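Long-range contact in aspartate semialdehyde dehydrogenase (Francisella tularensis subsp. tularensis, PDB 4WOJ), which probably catalyses the NADPH-dependent reductive dephosphorylation of aspartyl phosphate to aspartate semialdehyde, a shared step towards lysine, methionine and threonine: residues Q183-L188 and T223-L228. Residues are numbered along the deposited sequence; the frame is centred on the assembly and turned at random.
Sequences QQTSLL and TLAYNL
Q184, on helix 175-191, reaches across to L224 and A225 at the start of a type II beta turn, L224 to N227, in the dimerisation domain. Its chain runs extended beyond CG (chi2 164°), and the amide oxygen OE1 takes two backbone N-H groups: L224 N at 3.0 Å, tilted 34° from the carbonyl plane, and A225 N in a weak bond of 3.4 Å. The other end of that amide, NE2, is held by P216 O and T220 OG1, which fixes the flip of the group. T223 CG2 lies against OE1, 3.5 Å away.

The tight part is around A225: its CB points at the helix and sits 3.5 Å from T185 OG1, whose hydrogen bond goes to L181 O, and 3.9 Å from L188 CD1. The more open side is partly exposed Y226, which L188 CD1 meets only at the ring edge, near its plane, 3.9 Å from CD2. L205 of the same chain and T185 of the second subunit also touch Y226, placing this corner at the dimer interface. The side chain of N227 folds back to the residue before the turn: ND2 gives T223 O a nearly straight 2.8 Å bond, while OD1 accepts Q321 N of the second subunit.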
ATOM      1  N   GLN B 183      -9.260  12.367 -13.043  1.00 31.70           N
ATOM      2  CA  GLN B 183      -8.989  13.697 -13.567  1.00 34.20           C
ATOM      3  C   GLN B 183      -7.643  14.276 -13.111  1.00 35.15           C
ATOM      4  O   GLN B 183      -6.873  14.814 -13.913  1.00 41.84           O
ATOM      5  CB  GLN B 183     -10.142  14.605 -13.196  1.00 37.16           C
ATOM      6  CG  GLN B 183      -9.813  16.065 -13.262  1.00 41.90           C
ATOM      7  CD  GLN B 183     -11.029  16.829 -13.646  1.00 46.56           C
ATOM      8  OE1 GLN B 183     -12.011  16.840 -12.909  1.00 48.55           O
ATOM      9  NE2 GLN B 183     -10.996  17.441 -14.843  1.00 47.44           N
ATOM     10  N   GLN B 184      -7.357  14.187 -11.825  1.00 36.14           N
ATOM     11  CA  GLN B 184      -6.015  14.549 -11.338  1.00 36.06           C
ATOM     12  C   GLN B 184      -4.967  13.938 -12.258  1.00 37.26           C
ATOM     13  O   GLN B 184      -4.102  14.615 -12.759  1.00 42.22           O
ATOM     14  CB  GLN B 184      -5.786  14.051  -9.918  1.00 32.18           C
ATOM     15  CG  GLN B 184      -6.634  14.744  -8.876  1.00 30.08           C
ATOM     16  CD  GLN B 184      -6.677  13.972  -7.560  1.00 31.86           C
ATOM     17  OE1 GLN B 184      -5.987  12.949  -7.414  1.00 28.65           O
ATOM     18  NE2 GLN B 184      -7.510  14.449  -6.591  1.00 29.19           N
ATOM     19  N   THR B 185      -5.087  12.643 -12.486  1.00 38.62           N
ATOM     20  CA  THR B 185      -4.114  11.879 -13.275  1.00 36.53           C
ATOM     21  C   THR B 185      -4.043  12.347 -14.735  1.00 36.37           C
ATOM     22  O   THR B 185      -2.989  12.332 -15.373  1.00 32.20           O
ATOM     23  CB  THR B 185      -4.500  10.390 -13.248  1.00 33.64           C
ATOM     24  OG1 THR B 185      -4.897  10.049 -11.923  1.00 31.17           O
ATOM     25  CG2 THR B 185      -3.367   9.515 -13.674  1.00 31.10           C
ATOM     26  N   SER B 186      -5.192  12.745 -15.251  1.00 39.22           N
ATOM     27  CA  SER B 186      -5.293  13.242 -16.619  1.00 35.98           C
ATOM     28  C   SER B 186      -4.531  14.531 -16.770  1.00 35.12           C
ATOM     29  O   SER B 186      -3.669  14.651 -17.640  1.00 33.50           O
ATOM     30  CB  SER B 186      -6.747  13.458 -17.012  1.00 35.26           C
ATOM     31  OG  SER B 186      -6.820  14.267 -18.184  1.00 38.34           O
ATOM     32  N   LEU B 187      -4.838  15.479 -15.896  1.00 35.08           N
ATOM     33  CA  LEU B 187      -4.190  16.797 -15.918  1.00 37.88           C
ATOM     34  C   LEU B 187      -2.675  16.750 -15.724  1.00 39.17           C
ATOM     35  O   LEU B 187      -1.924  17.358 -16.499  1.00 38.64           O
ATOM     36  CB  LEU B 187      -4.795  17.694 -14.852  1.00 39.85           C
ATOM     37  CG  LEU B 187      -6.293  17.994 -15.027  1.00 41.23           C
ATOM     38  CD1 LEU B 187      -6.853  18.658 -13.776  1.00 39.74           C
ATOM     39  CD2 LEU B 187      -6.524  18.869 -16.261  1.00 40.42           C
ATOM     40  N   LEU B 188      -2.238  16.005 -14.711  1.00 37.47           N
ATOM     41  CA  LEU B 188      -0.820  15.792 -14.485  1.00 37.81           C
ATOM     42  C   LEU B 188      -0.156  15.161 -15.680  1.00 40.39           C
ATOM     43  O   LEU B 188       0.998  15.458 -15.972  1.00 42.84           O
ATOM     44  CB  LEU B 188      -0.575  14.870 -13.302  1.00 36.02           C
ATOM     45  CG  LEU B 188      -1.176  15.293 -11.997  1.00 35.44           C
ATOM     46  CD1 LEU B 188      -0.929  14.195 -10.981  1.00 38.66           C
ATOM     47  CD2 LEU B 188      -0.542  16.575 -11.552  1.00 37.32           C
ATOM     48  N   THR B 223      -4.210  15.526  -3.464  1.00 31.63           N
ATOM     49  CA  THR B 223      -4.083  14.747  -4.663  1.00 34.06           C
ATOM     50  C   THR B 223      -3.721  13.282  -4.333  1.00 35.67           C
ATOM     51  O   THR B 223      -2.747  13.019  -3.633  1.00 36.22           O
ATOM     52  CB  THR B 223      -3.024  15.358  -5.585  1.00 34.41           C
ATOM     53  OG1 THR B 223      -3.435  16.677  -5.972  1.00 34.02           O
ATOM     54  CG2 THR B 223      -2.864  14.502  -6.803  1.00 35.20           C
ATOM     55  N   LEU B 224      -4.505  12.339  -4.854  1.00 35.14           N
ATOM     56  CA  LEU B 224      -4.250  10.902  -4.671  1.00 34.18           C
ATOM     57  C   LEU B 224      -3.328  10.337  -5.756  1.00 30.68           C
ATOM     58  O   LEU B 224      -2.577   9.388  -5.520  1.00 30.91           O
ATOM     59  CB  LEU B 224      -5.586  10.142  -4.631  1.00 35.84           C
ATOM     60  CG  LEU B 224      -5.591   8.618  -4.487  1.00 36.95           C
ATOM     61  CD1 LEU B 224      -4.765   8.189  -3.292  1.00 38.36           C
ATOM     62  CD2 LEU B 224      -7.012   8.076  -4.371  1.00 34.26           C
ATOM     63  N   ALA B 225      -3.345  10.936  -6.938  1.00 27.37           N
ATOM     64  CA  ALA B 225      -2.491  10.441  -8.034  1.00 27.04           C
ATOM     65  C   ALA B 225      -1.002  10.575  -7.679  1.00 25.84           C
ATOM     66  O   ALA B 225      -0.579  11.609  -7.171  1.00 24.40           O
ATOM     67  CB  ALA B 225      -2.781  11.179  -9.344  1.00 25.46           C
ATOM     68  N   TYR B 226      -0.230   9.534  -7.992  1.00 26.86           N
ATOM     69  CA  TYR B 226       1.176   9.412  -7.582  1.00 27.15           C
ATOM     70  C   TYR B 226       1.324   9.668  -6.096  1.00 28.17           C
ATOM     71  O   TYR B 226       2.315  10.243  -5.636  1.00 28.67           O
ATOM     72  CB  TYR B 226       2.078  10.358  -8.367  1.00 28.21           C
ATOM     73  CG  TYR B 226       2.010  10.144  -9.874  1.00 30.13           C
ATOM     74  CD1 TYR B 226       2.513   8.989 -10.466  1.00 30.67           C
ATOM     75  CD2 TYR B 226       1.447  11.109 -10.699  1.00 31.69           C
ATOM     76  CE1 TYR B 226       2.433   8.798 -11.839  1.00 34.55           C
ATOM     77  CE2 TYR B 226       1.384  10.937 -12.063  1.00 33.47           C
ATOM     78  CZ  TYR B 226       1.868   9.784 -12.635  1.00 34.99           C
ATOM     79  OH  TYR B 226       1.788   9.647 -14.008  1.00 43.23           O
ATOM     80  N   ASN B 227       0.334   9.230  -5.335  1.00 27.24           N
ATOM     81  CA  ASN B 227       0.359   9.488  -3.940  1.00 27.23           C
ATOM     82  C   ASN B 227      -0.306   8.383  -3.153  1.00 24.78           C
ATOM     83  O   ASN B 227      -0.736   7.398  -3.695  1.00 24.19           O
ATOM     84  CB  ASN B 227      -0.316  10.835  -3.701  1.00 27.77           C
ATOM     85  CG  ASN B 227       0.167  11.498  -2.443  1.00 28.54           C
ATOM     86  OD1 ASN B 227       1.182  11.099  -1.883  1.00 29.70           O
ATOM     87  ND2 ASN B 227      -0.570  12.495  -1.968  1.00 29.70           N
ATOM     88  N   LEU B 228      -0.335   8.539  -1.854  1.00 25.45           N
ATOM     89  CA  LEU B 228      -1.154   7.665  -0.996  1.00 25.97           C
ATOM     90  C   LEU B 228      -1.583   8.431   0.266  1.00 22.03           C
ATOM     91  O   LEU B 228      -0.935   9.373   0.655  1.00 21.12           O
ATOM     92  CB  LEU B 228      -0.451   6.337  -0.691  1.00 25.92           C
ATOM     93  CG  LEU B 228       0.888   6.379  -0.009  1.00 27.67           C
ATOM     94  CD1 LEU B 228       0.764   6.705   1.485  1.00 27.17           C
ATOM     95  CD2 LEU B 228       1.556   5.027  -0.180  1.00 30.25           C
TER